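Local coordinates for protein putative phosphohistidine phosphatase, SixA (Nakamurella multipartita, PDB 4HBZ) that probably acts as a phosphohistidine phosphatase of the histidine phosphatase superfamily, removing phosphate from its substrates through a phosphohistidine intermediate, at residues V63-R75 with I83-G95. Numbering follows the deposited sequence.
Sequences VDVVVCSTAARTR and ISAQVRYRDELYG. With ACY (acetic acid), chain B.
Arg-75 lays its guanidinium flat on the ring of Tyr-89. The planes are 21° apart. Arg-75 CZ sits 4.1 Å from the centroid of the Tyr-89 ring, over its face, a cation-pi contact. NH1 lies over the middle of the ring, and Val-87 CG1 covers part of the opposite face. The extended Arg-75 chain carries NE back to Thr-70 O, 2.8 Å away. Thr-70 O lies close to the guanidinium plane, and this bond helps to set how the group is turned. With an alanine in place of Arg-75, that face of Tyr-89 would probably lose its charged cover and Thr-70 O this donor. The ring hydroxyl reaches Arg-75 O through one water. Beside the ring, Cys-68 CB touches Tyr-89 CD1 at 3.8 Å.

Strands 65-69 and 86-90 run parallel, at 24° to each other. Helix 72-81 links them in a beta-alpha-beta unit, with 86-90 as the edge strand of the sheet. Val-66 and Cys-68 each give an N-H to, and take one from, strand 86-90. Arg-88 N to Val-66 O, 2.7 Å, is one of these four bonds. Val-66, Val-87 and Tyr-89 face the helix and meet Leu-78.

On the other face of the sheet, Val-67 CG1 packs against Leu-93 CD2 at 3.7 Å, under helix 98-106. Arg-90 grips a molecule of acetic acid, probably from the crystallisation liquor, with NH1 to O and NH2 to OXT, while its NE forms a salt bridge with Glu-104.

Thr-70 OG1 donates to Asp-91 OD1 at 2.6 Å, on the anti side of the carboxylate. His-37 also bonds this hydroxyl. With OG anti to the backbone N (chi1 171°), Ser-69 brings it alongside Tyr-94 CB and accepts from Ala-71 N in an ST turn; OG also bonds His-120. Tyr-94 CD1 rests on Ala-71 CB, and its OH shares Asp-36 with Arg-73.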
loop_
_atom_site.group_PDB
_atom_site.type_symbol
_atom_site.label_atom_id
_atom_site.label_comp_id
_atom_site.label_asym_id
_atom_site.label_seq_id
_atom_site.Cartn_x
_atom_site.Cartn_y
_atom_site.Cartn_z
ATOM N N VAL A 63 3.507 3.665 -11.559
ATOM C CA VAL A 63 2.370 4.000 -10.704
ATOM C C VAL A 63 1.583 5.138 -11.371
ATOM O O VAL A 63 2.127 6.145 -11.792
ATOM C CB VAL A 63 2.838 4.375 -9.282
ATOM C CG1 VAL A 63 1.716 4.995 -8.471
ATOM C CG2 VAL A 63 3.418 3.164 -8.574
ATOM N N ASP A 64 0.246 4.999 -11.377
ATOM C CA ASP A 64 -0.624 6.025 -11.950
ATOM C C ASP A 64 -1.108 7.037 -10.926
ATOM O O ASP A 64 -1.243 8.236 -11.231
ATOM C CB ASP A 64 -1.833 5.432 -12.664
ATOM C CG ASP A 64 -1.428 4.511 -13.789
ATOM O OD1 ASP A 64 -0.723 5.007 -14.729
ATOM O OD2 ASP A 64 -1.746 3.297 -13.721
ATOM N N VAL A 65 -1.399 6.551 -9.723
ATOM C CA VAL A 65 -2.022 7.355 -8.662
ATOM C C VAL A 65 -1.456 6.913 -7.314
ATOM O O VAL A 65 -1.293 5.714 -7.078
ATOM C CB VAL A 65 -3.554 7.151 -8.663
ATOM C CG1 VAL A 65 -4.221 7.912 -7.548
ATOM C CG2 VAL A 65 -4.139 7.551 -10.019
ATOM N N VAL A 66 -1.135 7.879 -6.454
ATOM C CA VAL A 66 -0.683 7.581 -5.100
ATOM C C VAL A 66 -1.740 8.191 -4.176
ATOM O O VAL A 66 -2.220 9.324 -4.409
ATOM C CB VAL A 66 0.659 8.247 -4.791
ATOM C CG1 VAL A 66 1.132 7.879 -3.398
ATOM C CG2 VAL A 66 1.688 7.797 -5.806
ATOM N N VAL A 67 -2.106 7.411 -3.154
ATOM C CA VAL A 67 -2.906 7.912 -2.008
ATOM C C VAL A 67 -1.943 7.878 -0.816
ATOM O O VAL A 67 -1.389 6.800 -0.479
ATOM C CB VAL A 67 -4.180 7.103 -1.736
ATOM C CG1 VAL A 67 -5.046 7.860 -0.749
ATOM C CG2 VAL A 67 -4.944 6.799 -3.051
ATOM N N CYS A 68 -1.723 9.027 -0.166
ATOM C CA CYS A 68 -0.672 9.153 0.819
ATOM C C CYS A 68 -1.145 9.875 2.073
ATOM O O CYS A 68 -1.766 10.911 1.981
ATOM C CB CYS A 68 0.492 9.927 0.196
ATOM S SG CYS A 68 2.021 10.006 1.175
ATOM N N SER A 69 -0.846 9.315 3.236
ATOM C CA SER A 69 -1.041 10.032 4.495
ATOM C C SER A 69 -0.318 11.381 4.485
ATOM O O SER A 69 0.769 11.533 3.937
ATOM C CB SER A 69 -0.499 9.185 5.638
ATOM O OG SER A 69 -0.470 9.900 6.834
ATOM N N THR A 70 -0.924 12.359 5.140
ATOM C CA THR A 70 -0.380 13.706 5.222
ATOM C C THR A 70 0.815 13.826 6.180
ATOM O O THR A 70 1.500 14.843 6.186
ATOM C CB THR A 70 -1.453 14.689 5.639
ATOM O OG1 THR A 70 -2.099 14.173 6.819
ATOM C CG2 THR A 70 -2.473 14.895 4.480
ATOM N N ALA A 71 1.099 12.787 6.967
ATOM C CA ALA A 71 2.221 12.846 7.909
ATOM C C ALA A 71 3.530 13.112 7.136
ATOM O O ALA A 71 3.710 12.625 5.990
ATOM C CB ALA A 71 2.349 11.577 8.700
ATOM N N ALA A 72 4.453 13.805 7.769
ATOM C CA ALA A 72 5.791 14.033 7.157
ATOM C C ALA A 72 6.432 12.696 6.728
ATOM O O ALA A 72 7.002 12.584 5.665
ATOM C CB ALA A 72 6.703 14.802 8.077
ATOM N N ARG A 73 6.337 11.671 7.558
ATOM C CA ARG A 73 7.065 10.449 7.291
ATOM C C ARG A 73 6.562 9.676 6.106
ATOM O O ARG A 73 7.335 9.019 5.391
ATOM C CB ARG A 73 7.138 9.565 8.546
ATOM C CG ARG A 73 5.784 9.111 9.135
ATOM C CD ARG A 73 6.015 8.573 10.541
ATOM N NE ARG A 73 4.812 8.163 11.272
ATOM C CZ ARG A 73 4.099 8.968 12.079
ATOM N NH1 ARG A 73 4.294 10.298 12.117
ATOM N NH2 ARG A 73 3.157 8.454 12.845
ATOM N N THR A 74 5.255 9.727 5.865
ATOM C CA THR A 74 4.653 9.136 4.682
ATOM C C THR A 74 4.957 9.990 3.424
ATOM O O THR A 74 5.337 9.481 2.388
ATOM C CB THR A 74 3.132 8.928 4.900
ATOM O OG1 THR A 74 2.613 10.077 5.571
ATOM C CG2 THR A 74 2.882 7.716 5.799
ATOM N N ARG A 75 4.849 11.312 3.533
ATOM C CA ARG A 75 5.250 12.225 2.445
ATOM C C ARG A 75 6.709 12.002 2.046
ATOM O O ARG A 75 7.006 11.925 0.848
ATOM C CB ARG A 75 5.048 13.684 2.853
ATOM C CG ARG A 75 3.614 14.101 3.006
ATOM C CD ARG A 75 3.529 15.545 3.526
ATOM N NE ARG A 75 2.167 16.031 3.686
ATOM C CZ ARG A 75 1.428 16.599 2.721
ATOM N NH1 ARG A 75 1.923 16.840 1.494
ATOM N NH2 ARG A 75 0.197 16.999 3.026
ATOM N N ILE A 83 8.991 8.132 -7.341
ATOM C CA ILE A 83 7.804 7.961 -8.142
ATOM C C ILE A 83 7.118 9.291 -8.404
ATOM O O ILE A 83 6.789 10.019 -7.450
ATOM C CB ILE A 83 6.896 6.962 -7.433
ATOM C CG1 ILE A 83 7.557 5.557 -7.436
ATOM C CG2 ILE A 83 5.505 6.848 -8.097
ATOM C CD1 ILE A 83 6.928 4.542 -6.501
ATOM N N SER A 84 6.942 9.595 -9.686
ATOM C CA SER A 84 6.249 10.777 -10.156
ATOM C C SER A 84 4.902 10.252 -10.632
ATOM O O SER A 84 4.809 9.470 -11.591
ATOM C CB SER A 84 7.054 11.449 -11.286
ATOM O OG SER A 84 6.405 12.603 -11.785
ATOM N N ALA A 85 3.853 10.636 -9.940
ATOM C CA ALA A 85 2.510 10.230 -10.311
ATOM C C ALA A 85 1.594 11.288 -9.731
ATOM O O ALA A 85 2.044 12.172 -9.033
ATOM C CB ALA A 85 2.184 8.852 -9.754
ATOM N N GLN A 86 0.329 11.224 -10.014
ATOM C CA GLN A 86 -0.573 12.159 -9.347
ATOM C C GLN A 86 -0.740 11.667 -7.904
ATOM O O GLN A 86 -0.892 10.471 -7.695
ATOM C CB GLN A 86 -1.902 12.287 -10.073
ATOM C CG GLN A 86 -2.657 11.024 -10.387
ATOM C CD GLN A 86 -3.984 11.290 -11.167
ATOM O OE1 GLN A 86 -4.943 11.831 -10.614
ATOM N NE2 GLN A 86 -4.027 10.899 -12.446
ATOM N N VAL A 87 -0.694 12.582 -6.945
ATOM C CA VAL A 87 -0.752 12.221 -5.522
ATOM C C VAL A 87 -1.986 12.831 -4.877
ATOM O O VAL A 87 -2.290 14.014 -5.106
ATOM C CB VAL A 87 0.497 12.651 -4.751
ATOM C CG1 VAL A 87 0.430 12.159 -3.290
ATOM C CG2 VAL A 87 1.766 12.235 -5.459
ATOM N N ARG A 88 -2.712 12.009 -4.125
ATOM C CA ARG A 88 -3.846 12.425 -3.315
ATOM C C ARG A 88 -3.416 12.312 -1.861
ATOM O O ARG A 88 -3.339 11.201 -1.327
ATOM C CB ARG A 88 -5.011 11.520 -3.608
ATOM C CG ARG A 88 -5.474 11.563 -5.091
ATOM C CD ARG A 88 -6.269 10.347 -5.566
ATOM N NE ARG A 88 -7.627 10.347 -5.081
ATOM C CZ ARG A 88 -8.707 10.765 -5.761
ATOM N NH1 ARG A 88 -9.874 10.730 -5.133
ATOM N NH2 ARG A 88 -8.647 11.256 -6.997
ATOM N N TYR A 89 -3.109 13.437 -1.242
ATOM C CA TYR A 89 -2.730 13.452 0.158
ATOM C C TYR A 89 -4.027 13.456 0.992
ATOM O O TYR A 89 -4.942 14.254 0.737
ATOM C CB TYR A 89 -1.874 14.663 0.515
ATOM C CG TYR A 89 -0.509 14.618 -0.124
ATOM C CD1 TYR A 89 0.482 13.725 0.352
ATOM C CD2 TYR A 89 -0.231 15.402 -1.242
ATOM C CE1 TYR A 89 1.725 13.683 -0.258
ATOM C CE2 TYR A 89 1.004 15.332 -1.841
ATOM C CZ TYR A 89 1.970 14.472 -1.318
ATOM O OH TYR A 89 3.217 14.436 -1.958
ATOM N N ARG A 90 -4.092 12.629 2.017
ATOM C CA ARG A 90 -5.323 12.439 2.790
ATOM C C ARG A 90 -5.046 12.340 4.270
ATOM O O ARG A 90 -4.332 11.437 4.708
ATOM C CB ARG A 90 -6.059 11.210 2.311
ATOM C CG ARG A 90 -6.584 11.248 0.893
ATOM C CD ARG A 90 -7.762 12.187 0.801
ATOM N NE ARG A 90 -8.356 12.196 -0.554
ATOM C CZ ARG A 90 -7.997 12.992 -1.541
ATOM N NH1 ARG A 90 -6.960 13.851 -1.455
ATOM N NH2 ARG A 90 -8.651 12.884 -2.720
ATOM N N ASP A 91 -5.674 13.229 5.050
ATOM C CA ASP A 91 -5.696 13.068 6.496
ATOM C C ASP A 91 -6.377 11.782 6.907
ATOM O O ASP A 91 -6.035 11.199 7.954
ATOM C CB ASP A 91 -6.371 14.274 7.133
ATOM C CG ASP A 91 -5.508 15.530 7.111
ATOM O OD1 ASP A 91 -4.241 15.511 7.286
ATOM O OD2 ASP A 91 -6.138 16.629 7.019
ATOM N N GLU A 92 -7.303 11.284 6.093
ATOM C CA GLU A 92 -7.963 10.010 6.375
ATOM C C GLU A 92 -6.969 8.869 6.494
ATOM O O GLU A 92 -7.231 7.920 7.227
ATOM C CB GLU A 92 -9.006 9.665 5.313
ATOM C CG GLU A 92 -10.218 10.629 5.216
ATOM C CD GLU A 92 -9.980 11.936 4.477
ATOM O OE1 GLU A 92 -8.859 12.331 4.101
ATOM O OE2 GLU A 92 -10.998 12.643 4.303
ATOM N N LEU A 93 -5.801 8.956 5.841
ATOM C CA LEU A 93 -4.804 7.891 5.909
ATOM C C LEU A 93 -3.911 8.030 7.130
ATOM O O LEU A 93 -3.134 7.130 7.398
ATOM C CB LEU A 93 -3.972 7.810 4.647
ATOM C CG LEU A 93 -4.419 6.862 3.542
ATOM C CD1 LEU A 93 -5.836 7.140 3.080
ATOM C CD2 LEU A 93 -3.448 6.830 2.381
ATOM N N TYR A 94 -4.011 9.134 7.863
ATOM C CA TYR A 94 -3.260 9.331 9.111
ATOM C C TYR A 94 -4.150 8.844 10.265
ATOM O O TYR A 94 -4.840 9.594 10.916
ATOM C CB TYR A 94 -2.850 10.782 9.262
ATOM C CG TYR A 94 -2.092 11.073 10.539
ATOM C CD1 TYR A 94 -0.830 10.551 10.766
ATOM C CD2 TYR A 94 -2.626 11.924 11.512
ATOM C CE1 TYR A 94 -0.120 10.833 11.879
ATOM C CE2 TYR A 94 -1.911 12.218 12.662
ATOM C CZ TYR A 94 -0.647 11.632 12.838
ATOM O OH TYR A 94 0.046 11.984 13.996
ATOM N N GLY A 95 -4.118 7.541 10.474
ATOM C CA GLY A 95 -4.910 6.901 11.506
ATOM C C GLY A 95 -6.205 6.293 11.085
ATOM O O GLY A 95 -6.887 5.682 11.902
HETATM C C ACY B . -6.854 15.246 -4.789
HETATM O O ACY B . -6.243 15.465 -3.701
HETATM O OXT ACY B . -7.937 14.604 -4.858
HETATM C CH3 ACY B . -6.272 15.783 -6.067
HETATM O O HOH W 1 4.720 6.952 -12.202
HETATM O O HOH W 2 -0.104 10.149 -12.675
HETATM O O HOH W 3 5.714 13.440 -1.164
#